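Local coordinates for protein carbohydrate esterase family 2 (CE2) (Chaetomium olivicolor, PDB 4XVH) that probably removes acetyl groups from plant cell-wall polysaccharides such as xylan, joining an SGNH-type esterase domain to a jelly-roll beta-sandwich domain, at residues A[23-28]-A[72-77]; A[46-51]-A[64-69]; A[27-32]-A[96-101]; A[42-47]-A[77-82]. All coordinates share one frame; numbering follows the deposited sequence.

Contact 1 of 4, residues A[23-28]-A[72-77]; sequences SFAFTG and KGKHTV
F24 and V77 face each other across an antiparallel strand pair, and their packing shows how one side of a beta ladder can be made dense while the other is left to solvent. The two side chains run side by side in the same direction. V77 CB sits over one face of the F24 ring, 3.8 Å from the ring centroid, in a CH-pi contact, with CG1 near CE1 and CZ and CG2 near CE2. CG2 also meets the edge of the F26 ring, near its plane, with F26 CE1 at 3.7 Å. Both phenylalanines hold CG between the backbone N and the carbonyl carbon (chi1 61° and 69°), and F26 CE1 comes within 3.6 Å of H75 CB. The imidazole offers its edge to the carbonyl of G28, while its ND1 is hydrogen-bonded to D49.

The face with A25, T27, K74 and T76 is looser: A25 CB and T76 CG2 are 4.3 Å apart, T27 and T76 are partly exposed, and K74 is exposed, its chain extended beyond CG. Six backbone hydrogen bonds join the strands, from F24 N to V77 O at 2.9 Å down to the pair formed by G28 and G73. Beyond the dense face, F24 and F26 pack on strands 31-40 and 88-97 of the opposing sheet; within its own sheet, 21-28 also pairs with strand 100-102, where A25 and T27 touch V102.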
# COMPACT_ATOMS: atom_id res chain seq x y z
N SER A 23 -5.30 15.98 2.14
CA SER A 23 -5.93 16.35 3.40
C SER A 23 -5.99 17.87 3.48
O SER A 23 -5.00 18.54 3.18
CB SER A 23 -5.15 15.76 4.59
OG SER A 23 -5.43 16.44 5.81
N PHE A 24 -7.12 18.41 3.91
CA PHE A 24 -7.21 19.86 4.07
C PHE A 24 -8.34 20.18 5.04
O PHE A 24 -9.06 19.28 5.50
CB PHE A 24 -7.39 20.56 2.70
CG PHE A 24 -8.65 20.17 1.94
CD1 PHE A 24 -8.64 19.09 1.06
CD2 PHE A 24 -9.82 20.92 2.06
CE1 PHE A 24 -9.81 18.74 0.34
CE2 PHE A 24 -11.00 20.59 1.35
CZ PHE A 24 -10.99 19.50 0.49
N ALA A 25 -8.46 21.45 5.38
CA ALA A 25 -9.56 21.87 6.22
C ALA A 25 -10.09 23.18 5.65
O ALA A 25 -9.35 23.93 5.01
CB ALA A 25 -9.12 22.04 7.67
N PHE A 26 -11.38 23.43 5.85
CA PHE A 26 -11.95 24.68 5.38
C PHE A 26 -13.01 25.15 6.35
O PHE A 26 -13.48 24.39 7.22
CB PHE A 26 -12.55 24.51 3.97
CG PHE A 26 -13.79 23.65 3.93
CD1 PHE A 26 -13.70 22.26 3.95
CD2 PHE A 26 -15.05 24.23 3.86
CE1 PHE A 26 -14.83 21.47 3.91
CE2 PHE A 26 -16.19 23.45 3.83
CZ PHE A 26 -16.09 22.07 3.85
N THR A 27 -13.39 26.42 6.22
CA THR A 27 -14.59 26.84 6.90
C THR A 27 -15.59 27.32 5.87
O THR A 27 -15.27 28.06 4.95
CB THR A 27 -14.28 27.90 7.96
OG1 THR A 27 -15.48 28.15 8.71
CG2 THR A 27 -13.79 29.17 7.33
N GLY A 28 -16.82 26.82 5.98
CA GLY A 28 -17.84 27.12 4.99
C GLY A 28 -18.88 26.01 5.02
O GLY A 28 -19.04 25.34 6.03
N LYS A 72 -22.56 25.31 8.29
CA LYS A 72 -21.54 26.32 8.03
C LYS A 72 -20.54 26.41 9.18
O LYS A 72 -20.93 26.64 10.34
CB LYS A 72 -22.16 27.70 7.81
CG LYS A 72 -21.12 28.78 7.51
CD LYS A 72 -21.81 30.13 7.28
CE LYS A 72 -20.82 31.21 6.93
NZ LYS A 72 -21.57 32.51 6.81
N GLY A 73 -19.27 26.20 8.88
CA GLY A 73 -18.24 26.23 9.90
C GLY A 73 -17.03 25.41 9.49
O GLY A 73 -16.88 25.06 8.32
N LYS A 74 -16.16 25.10 10.44
CA LYS A 74 -14.92 24.39 10.12
C LYS A 74 -15.17 22.92 9.80
O LYS A 74 -15.95 22.24 10.48
CB LYS A 74 -13.91 24.53 11.28
CG LYS A 74 -12.66 23.67 11.08
CD LYS A 74 -11.58 23.94 12.11
CE LYS A 74 -10.36 23.04 11.84
NZ LYS A 74 -9.28 23.31 12.84
N HIS A 75 -14.54 22.42 8.74
CA HIS A 75 -14.62 20.99 8.44
C HIS A 75 -13.24 20.49 7.98
O HIS A 75 -12.44 21.29 7.48
CB HIS A 75 -15.68 20.70 7.37
CG HIS A 75 -17.06 21.09 7.80
ND1 HIS A 75 -17.83 20.29 8.63
CD2 HIS A 75 -17.78 22.21 7.58
CE1 HIS A 75 -18.98 20.91 8.88
NE2 HIS A 75 -18.98 22.07 8.25
N THR A 76 -12.96 19.21 8.23
CA THR A 76 -11.75 18.57 7.75
C THR A 76 -12.13 17.62 6.64
O THR A 76 -13.21 17.01 6.65
CB THR A 76 -11.00 17.78 8.85
OG1 THR A 76 -11.85 16.73 9.35
CG2 THR A 76 -10.57 18.68 10.00
N VAL A 77 -11.23 17.48 5.67
CA VAL A 77 -11.45 16.58 4.54
C VAL A 77 -10.18 15.75 4.32
O VAL A 77 -9.07 16.31 4.19
CB VAL A 77 -11.80 17.34 3.25
CG1 VAL A 77 -12.02 16.38 2.13
CG2 VAL A 77 -13.05 18.22 3.47

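Contact 2 of 4, residues A[46-51]-A[64-69]; sequences LVIDGG and ISTPAG
I48 and P67 meet tip to tip, a small example of how apolar side chains can join two chain segments without backbone pairing. In I48, CG1 lies anti to the carbonyl carbon (chi1 -51°), which brings it to the proline ring, 3.6 Å from P67 CD and 3.9 Å from P67 CG. A chi2 of -65° turns CD1 aside instead of extending it, and there it reaches the methyl group of T66, with I48 CD1 and T66 CG2 4.0 Å apart and the two side chains crossing at about a right angle.

T66 presents this methyl because CG2 is anti to the carbonyl carbon; its hydroxyl is left to the backbone N of A31. Two residues before I48, L46 holds CG anti to the backbone N, and its CD2 comes 4.0 Å from I64 CG2, the two side chains running antiparallel past one another. The same methyl of L46 lies 3.9 Å from S65 O.

From I48 to G51 the chain reverses through a type I' beta turn, closed by G51 N to I48 O at 2.8 Å. Strand 44-48 belongs to one sheet and strand 63-65 to the other, and apolar contact between facing sheets is typical of a beta sandwich, here the jelly-roll domain.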
# COMPACT_ATOMS: atom_id res chain seq x y z
N LEU A 46 -13.71 9.12 1.06
CA LEU A 46 -13.74 10.54 1.41
C LEU A 46 -14.17 10.63 2.87
O LEU A 46 -15.28 10.18 3.22
CB LEU A 46 -14.69 11.32 0.49
CG LEU A 46 -14.79 12.83 0.77
CD1 LEU A 46 -13.52 13.54 0.30
CD2 LEU A 46 -16.03 13.39 0.08
N VAL A 47 -13.30 11.17 3.74
CA VAL A 47 -13.59 11.20 5.17
C VAL A 47 -13.79 12.66 5.60
O VAL A 47 -12.91 13.49 5.42
CB VAL A 47 -12.47 10.54 6.01
CG1 VAL A 47 -12.64 10.91 7.48
CG2 VAL A 47 -12.50 9.00 5.81
N ILE A 48 -14.98 12.95 6.12
CA ILE A 48 -15.36 14.30 6.48
C ILE A 48 -15.47 14.42 8.00
O ILE A 48 -16.18 13.60 8.62
CB ILE A 48 -16.72 14.69 5.84
CG1 ILE A 48 -16.69 14.40 4.34
CG2 ILE A 48 -17.06 16.16 6.10
CD1 ILE A 48 -15.64 15.33 3.59
N ASP A 49 -14.79 15.40 8.59
CA ASP A 49 -14.84 15.57 10.04
C ASP A 49 -14.48 14.28 10.79
O ASP A 49 -15.04 13.98 11.85
CB ASP A 49 -16.23 16.07 10.45
CG ASP A 49 -16.54 17.44 9.87
OD1 ASP A 49 -15.54 18.14 9.58
OD2 ASP A 49 -17.72 17.80 9.70
N GLY A 50 -13.57 13.52 10.19
CA GLY A 50 -13.15 12.23 10.71
C GLY A 50 -14.26 11.21 10.82
O GLY A 50 -14.19 10.33 11.66
N GLY A 51 -15.28 11.31 9.98
CA GLY A 51 -16.38 10.37 10.05
C GLY A 51 -16.16 9.08 9.28
O GLY A 51 -15.06 8.77 8.82
N ILE A 64 -14.95 15.94 -6.86
CA ILE A 64 -15.48 15.25 -5.70
C ILE A 64 -15.87 16.29 -4.67
O ILE A 64 -15.00 16.95 -4.11
CB ILE A 64 -14.43 14.31 -5.07
CG1 ILE A 64 -14.02 13.20 -6.04
CG2 ILE A 64 -14.92 13.74 -3.73
CD1 ILE A 64 -12.77 12.46 -5.57
N SER A 65 -17.16 16.45 -4.40
CA SER A 65 -17.60 17.47 -3.44
C SER A 65 -17.93 16.88 -2.09
O SER A 65 -18.31 15.71 -1.99
CB SER A 65 -18.82 18.20 -3.97
OG SER A 65 -18.49 18.86 -5.17
N THR A 66 -17.75 17.69 -1.06
CA THR A 66 -18.18 17.34 0.29
C THR A 66 -19.70 17.04 0.29
O THR A 66 -20.43 17.50 -0.59
CB THR A 66 -17.84 18.48 1.29
OG1 THR A 66 -18.37 19.72 0.80
CG2 THR A 66 -16.33 18.63 1.45
N PRO A 67 -20.18 16.25 1.27
CA PRO A 67 -21.60 15.89 1.35
C PRO A 67 -22.55 17.07 1.62
O PRO A 67 -22.19 18.01 2.34
CB PRO A 67 -21.63 14.89 2.53
CG PRO A 67 -20.41 15.17 3.31
CD PRO A 67 -19.38 15.51 2.26
N ALA A 68 -23.74 17.02 1.03
CA ALA A 68 -24.77 18.00 1.37
C ALA A 68 -25.11 17.86 2.84
O ALA A 68 -24.99 16.76 3.41
CB ALA A 68 -26.01 17.80 0.52
N GLY A 69 -25.51 18.97 3.45
CA GLY A 69 -26.05 18.93 4.80
C GLY A 69 -25.09 19.39 5.89
O GLY A 69 -25.49 19.47 7.04

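Contact 3 of 4, residues A[27-32]-A[96-101]; sequences TGTSAT and TTDGHF
T27 and H100 form a hydrogen-bonded pair at the end of one sheet of the beta sandwich, and A31 with T97 and T32 with T96 continue the antiparallel pairing in the other; the register shifts by one residue between the two ladders. The chain thus passes from sheet to sheet in both segments at once, and the side chain of D98 reaches the bend formed by G28, T29 and S30. Its CB lies 4.2 Å from S30 O. A chi1 of 70° puts CG between the backbone N and the carbonyl carbon, 3.5 Å from S30 N. OD1 accepts two backbone N-H groups: T29 N, at 2.9 Å, is met by the syn lone pair of OD1, whereas S30 N, at 3.0 Å, comes from above the carboxylate plane. The position of OD2 is less certain, as the model places it too near T29 OG1.

S30 O is gripped twice, by T97 OG1 and by D98 N, which approach from opposite faces of its carbonyl plane. T97 OG1 also accepts from G99 N at 3.1 Å, forming an ST turn that closes the bend in its own segment. On the outer side, T27 CG2 rests over one face of the H100 imidazole, 3.3 Å above the plane and offset toward the rim atoms CE1 and NE2.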
# COMPACT_ATOMS: atom_id res chain seq x y z
N THR A 27 -13.39 26.42 6.22
CA THR A 27 -14.59 26.84 6.90
C THR A 27 -15.59 27.32 5.87
O THR A 27 -15.27 28.06 4.95
CB THR A 27 -14.28 27.90 7.96
OG1 THR A 27 -15.48 28.15 8.71
CG2 THR A 27 -13.79 29.17 7.33
N GLY A 28 -16.82 26.82 5.98
CA GLY A 28 -17.84 27.12 4.99
C GLY A 28 -18.88 26.01 5.02
O GLY A 28 -19.04 25.34 6.03
N THR A 29 -19.59 25.83 3.90
CA THR A 29 -20.60 24.79 3.80
C THR A 29 -20.21 23.70 2.80
O THR A 29 -20.80 22.62 2.79
CB THR A 29 -21.95 25.37 3.41
OG1 THR A 29 -21.79 26.12 2.21
CG2 THR A 29 -22.45 26.31 4.49
N SER A 30 -19.19 23.96 1.99
CA SER A 30 -18.85 23.02 0.93
C SER A 30 -17.41 23.18 0.43
O SER A 30 -16.87 24.29 0.44
CB SER A 30 -19.82 23.18 -0.24
OG SER A 30 -19.48 22.28 -1.29
N ALA A 31 -16.83 22.07 -0.01
CA ALA A 31 -15.54 22.07 -0.70
C ALA A 31 -15.58 21.09 -1.87
O ALA A 31 -16.29 20.08 -1.83
CB ALA A 31 -14.39 21.72 0.26
N THR A 32 -14.82 21.40 -2.92
CA THR A 32 -14.76 20.50 -4.07
C THR A 32 -13.32 20.20 -4.45
O THR A 32 -12.50 21.11 -4.61
CB THR A 32 -15.50 21.08 -5.31
OG1 THR A 32 -16.85 21.40 -4.96
CG2 THR A 32 -15.51 20.05 -6.44
N THR A 96 -11.34 23.73 -4.21
CA THR A 96 -12.04 24.99 -3.95
C THR A 96 -13.00 24.83 -2.77
O THR A 96 -13.35 23.72 -2.40
CB THR A 96 -12.84 25.46 -5.17
OG1 THR A 96 -13.78 24.45 -5.53
CG2 THR A 96 -11.91 25.73 -6.35
N THR A 97 -13.39 25.95 -2.16
CA THR A 97 -14.41 25.95 -1.12
C THR A 97 -15.33 27.14 -1.31
O THR A 97 -14.97 28.10 -1.98
CB THR A 97 -13.80 26.01 0.30
OG1 THR A 97 -14.86 26.08 1.26
CG2 THR A 97 -12.91 27.23 0.47
N ASP A 98 -16.52 27.07 -0.72
CA ASP A 98 -17.42 28.22 -0.75
C ASP A 98 -17.12 29.21 0.37
O ASP A 98 -17.78 30.24 0.49
CB ASP A 98 -18.87 27.77 -0.70
CG ASP A 98 -19.27 27.20 0.66
OD1 ASP A 98 -18.40 26.77 1.45
OD2 ASP A 98 -20.48 27.15 0.93
N GLY A 99 -16.13 28.91 1.20
CA GLY A 99 -15.71 29.81 2.26
C GLY A 99 -14.22 30.05 2.11
O GLY A 99 -13.78 30.62 1.11
N HIS A 100 -13.42 29.60 3.07
CA HIS A 100 -11.98 29.63 2.86
C HIS A 100 -11.24 28.49 3.56
O HIS A 100 -11.76 27.86 4.49
CB HIS A 100 -11.39 30.97 3.28
CG HIS A 100 -11.60 31.30 4.72
ND1 HIS A 100 -12.68 32.03 5.16
CD2 HIS A 100 -10.87 31.00 5.82
CE1 HIS A 100 -12.61 32.17 6.48
NE2 HIS A 100 -11.52 31.56 6.90
N PHE A 101 -10.03 28.22 3.08
CA PHE A 101 -9.18 27.18 3.65
C PHE A 101 -8.60 27.63 4.98
O PHE A 101 -8.29 28.79 5.17
CB PHE A 101 -8.09 26.81 2.67
CG PHE A 101 -8.62 26.15 1.43
CD1 PHE A 101 -9.10 24.84 1.47
CD2 PHE A 101 -8.66 26.84 0.23
CE1 PHE A 101 -9.63 24.24 0.34
CE2 PHE A 101 -9.18 26.24 -0.92
CZ PHE A 101 -9.66 24.93 -0.86

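Contact 4 of 4, residues A[42-47]-A[77-82]; sequences NSVDLV and VVLRRR
The guanidinium groups of R81 and R82 are both met at their edges. For R81 the partner is N42, whose OD1 accepts from NH1 at 2.8 Å; the amide and guanidinium planes stand 54° apart. R82 meets D45 and S43. Its NH1 gives a salt bridge to D45 OD1 at 3.0 Å, arriving on the syn side of the carboxylate with the two planes turned by 47°, while NE makes a weak bond to S43 OG at 3.2 Å. A bend at chi3 (60°) turns NE back toward that hydroxyl, which is also hydrogen-bonded to A135 O. Closer to the backbone, R82 CD touches both D45 OD1 and S43 OG.

Between these ends the strands pair antiparallel, D45 with R80 and V47 with V78 being the hydrogen-bonded pairs. On the face carrying V44, L46 and L79, L79 CD1 fits against V44 CG2 at 3.5 Å.

The arginines have further partners: R82 NH2 forms a salt bridge with D126, and R81 NH2 and NE are hydrogen-bonded to the carbonyls of G88 and S16. R82 thus lies between D45 of the sandwich and D126, in the esterase part of the chain. The two carboxylates would be expected to balance the buried positive charge and to tie the strand end to the esterase side.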
# COMPACT_ATOMS: atom_id res chain seq x y z
N ASN A 42 -11.44 3.32 -10.52
CA ASN A 42 -10.81 3.82 -9.30
C ASN A 42 -11.82 3.78 -8.18
O ASN A 42 -13.02 3.78 -8.45
CB ASN A 42 -10.34 5.27 -9.47
CG ASN A 42 -9.38 5.44 -10.61
OD1 ASN A 42 -8.18 5.25 -10.45
ND2 ASN A 42 -9.91 5.77 -11.78
N SER A 43 -11.36 3.80 -6.93
CA SER A 43 -12.30 4.15 -5.86
C SER A 43 -11.51 4.84 -4.78
O SER A 43 -10.31 4.63 -4.65
CB SER A 43 -13.05 2.93 -5.30
OG SER A 43 -12.19 2.04 -4.63
N VAL A 44 -12.20 5.69 -4.03
CA VAL A 44 -11.58 6.48 -3.00
C VAL A 44 -12.48 6.46 -1.80
O VAL A 44 -13.71 6.26 -1.94
CB VAL A 44 -11.37 7.98 -3.45
CG1 VAL A 44 -10.47 8.08 -4.69
CG2 VAL A 44 -12.73 8.63 -3.71
N ASP A 45 -11.87 6.67 -0.64
CA ASP A 45 -12.58 7.01 0.60
C ASP A 45 -12.57 8.51 0.77
O ASP A 45 -11.49 9.12 0.70
CB ASP A 45 -11.89 6.40 1.82
CG ASP A 45 -12.22 4.95 2.04
OD1 ASP A 45 -13.05 4.38 1.28
OD2 ASP A 45 -11.68 4.38 3.01
N LEU A 46 -13.71 9.12 1.06
CA LEU A 46 -13.74 10.54 1.41
C LEU A 46 -14.17 10.63 2.87
O LEU A 46 -15.28 10.18 3.22
CB LEU A 46 -14.69 11.32 0.49
CG LEU A 46 -14.79 12.83 0.77
CD1 LEU A 46 -13.52 13.54 0.30
CD2 LEU A 46 -16.03 13.39 0.08
N VAL A 47 -13.30 11.17 3.74
CA VAL A 47 -13.59 11.20 5.17
C VAL A 47 -13.79 12.66 5.60
O VAL A 47 -12.91 13.49 5.42
CB VAL A 47 -12.47 10.54 6.01
CG1 VAL A 47 -12.64 10.91 7.48
CG2 VAL A 47 -12.50 9.00 5.81
N VAL A 77 -11.23 17.48 5.67
CA VAL A 77 -11.45 16.58 4.54
C VAL A 77 -10.18 15.75 4.32
O VAL A 77 -9.07 16.31 4.19
CB VAL A 77 -11.80 17.34 3.25
CG1 VAL A 77 -12.02 16.38 2.13
CG2 VAL A 77 -13.05 18.22 3.47
N VAL A 78 -10.35 14.44 4.30
CA VAL A 78 -9.27 13.52 3.92
C VAL A 78 -9.76 12.60 2.82
O VAL A 78 -10.77 11.90 2.99
CB VAL A 78 -8.77 12.69 5.12
CG1 VAL A 78 -7.70 11.65 4.69
CG2 VAL A 78 -8.20 13.62 6.18
N LEU A 79 -9.08 12.65 1.68
CA LEU A 79 -9.35 11.76 0.56
C LEU A 79 -8.23 10.75 0.39
O LEU A 79 -7.05 11.16 0.28
CB LEU A 79 -9.46 12.57 -0.75
CG LEU A 79 -9.67 11.79 -2.05
CD1 LEU A 79 -11.11 11.33 -2.11
CD2 LEU A 79 -9.35 12.64 -3.29
N ARG A 80 -8.56 9.47 0.31
CA ARG A 80 -7.55 8.47 0.05
C ARG A 80 -7.96 7.42 -0.98
O ARG A 80 -9.09 6.92 -0.93
CB ARG A 80 -7.17 7.79 1.34
CG ARG A 80 -6.14 8.60 2.12
CD ARG A 80 -5.76 7.82 3.28
NE ARG A 80 -4.88 8.50 4.24
CZ ARG A 80 -3.56 8.64 4.12
NH1 ARG A 80 -2.94 8.26 3.01
NH2 ARG A 80 -2.87 9.19 5.10
N ARG A 81 -7.09 7.11 -1.91
CA ARG A 81 -7.31 6.09 -2.90
C ARG A 81 -7.40 4.73 -2.24
O ARG A 81 -6.54 4.34 -1.55
CB ARG A 81 -6.16 6.03 -3.87
CG ARG A 81 -6.44 6.43 -5.28
CD ARG A 81 -5.16 6.56 -6.04
NE ARG A 81 -4.74 5.48 -6.90
CZ ARG A 81 -5.43 5.01 -7.92
NH1 ARG A 81 -6.64 5.40 -8.13
NH2 ARG A 81 -4.92 4.09 -8.66
N ARG A 82 -8.42 3.99 -2.59
CA ARG A 82 -8.57 2.62 -2.12
C ARG A 82 -7.84 1.62 -3.04
O ARG A 82 -7.47 0.52 -2.60
CB ARG A 82 -10.07 2.23 -2.10
CG ARG A 82 -10.92 3.01 -1.11
CD ARG A 82 -12.38 2.99 -1.51
NE ARG A 82 -12.95 1.64 -1.59
CZ ARG A 82 -13.45 0.97 -0.54
NH1 ARG A 82 -13.45 1.50 0.68
NH2 ARG A 82 -13.98 -0.25 -0.72

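From the N terminus, strand 21-28 opens both contact 1 and contact 3, which share T27 and G28. Contact 3 closes the longer loop, at 96-101, and encloses contacts 2 and 4. Contact 1 closes sooner, at 72-77, with contact 2 wholly inside its loop. Contact 4 starts within that loop and ends beyond it, at 77-82, so contacts 1 and 4 cross and share V77. Strand 73-81 therefore lies between 21-28 and 44-48 in one sheet. Contact 2 joins that sheet to strand 63-65 of the other, and contact 3 binds the two at their far end. The D49 carboxylate, in segment 46-51, links back to H75 and T76 of contact 1.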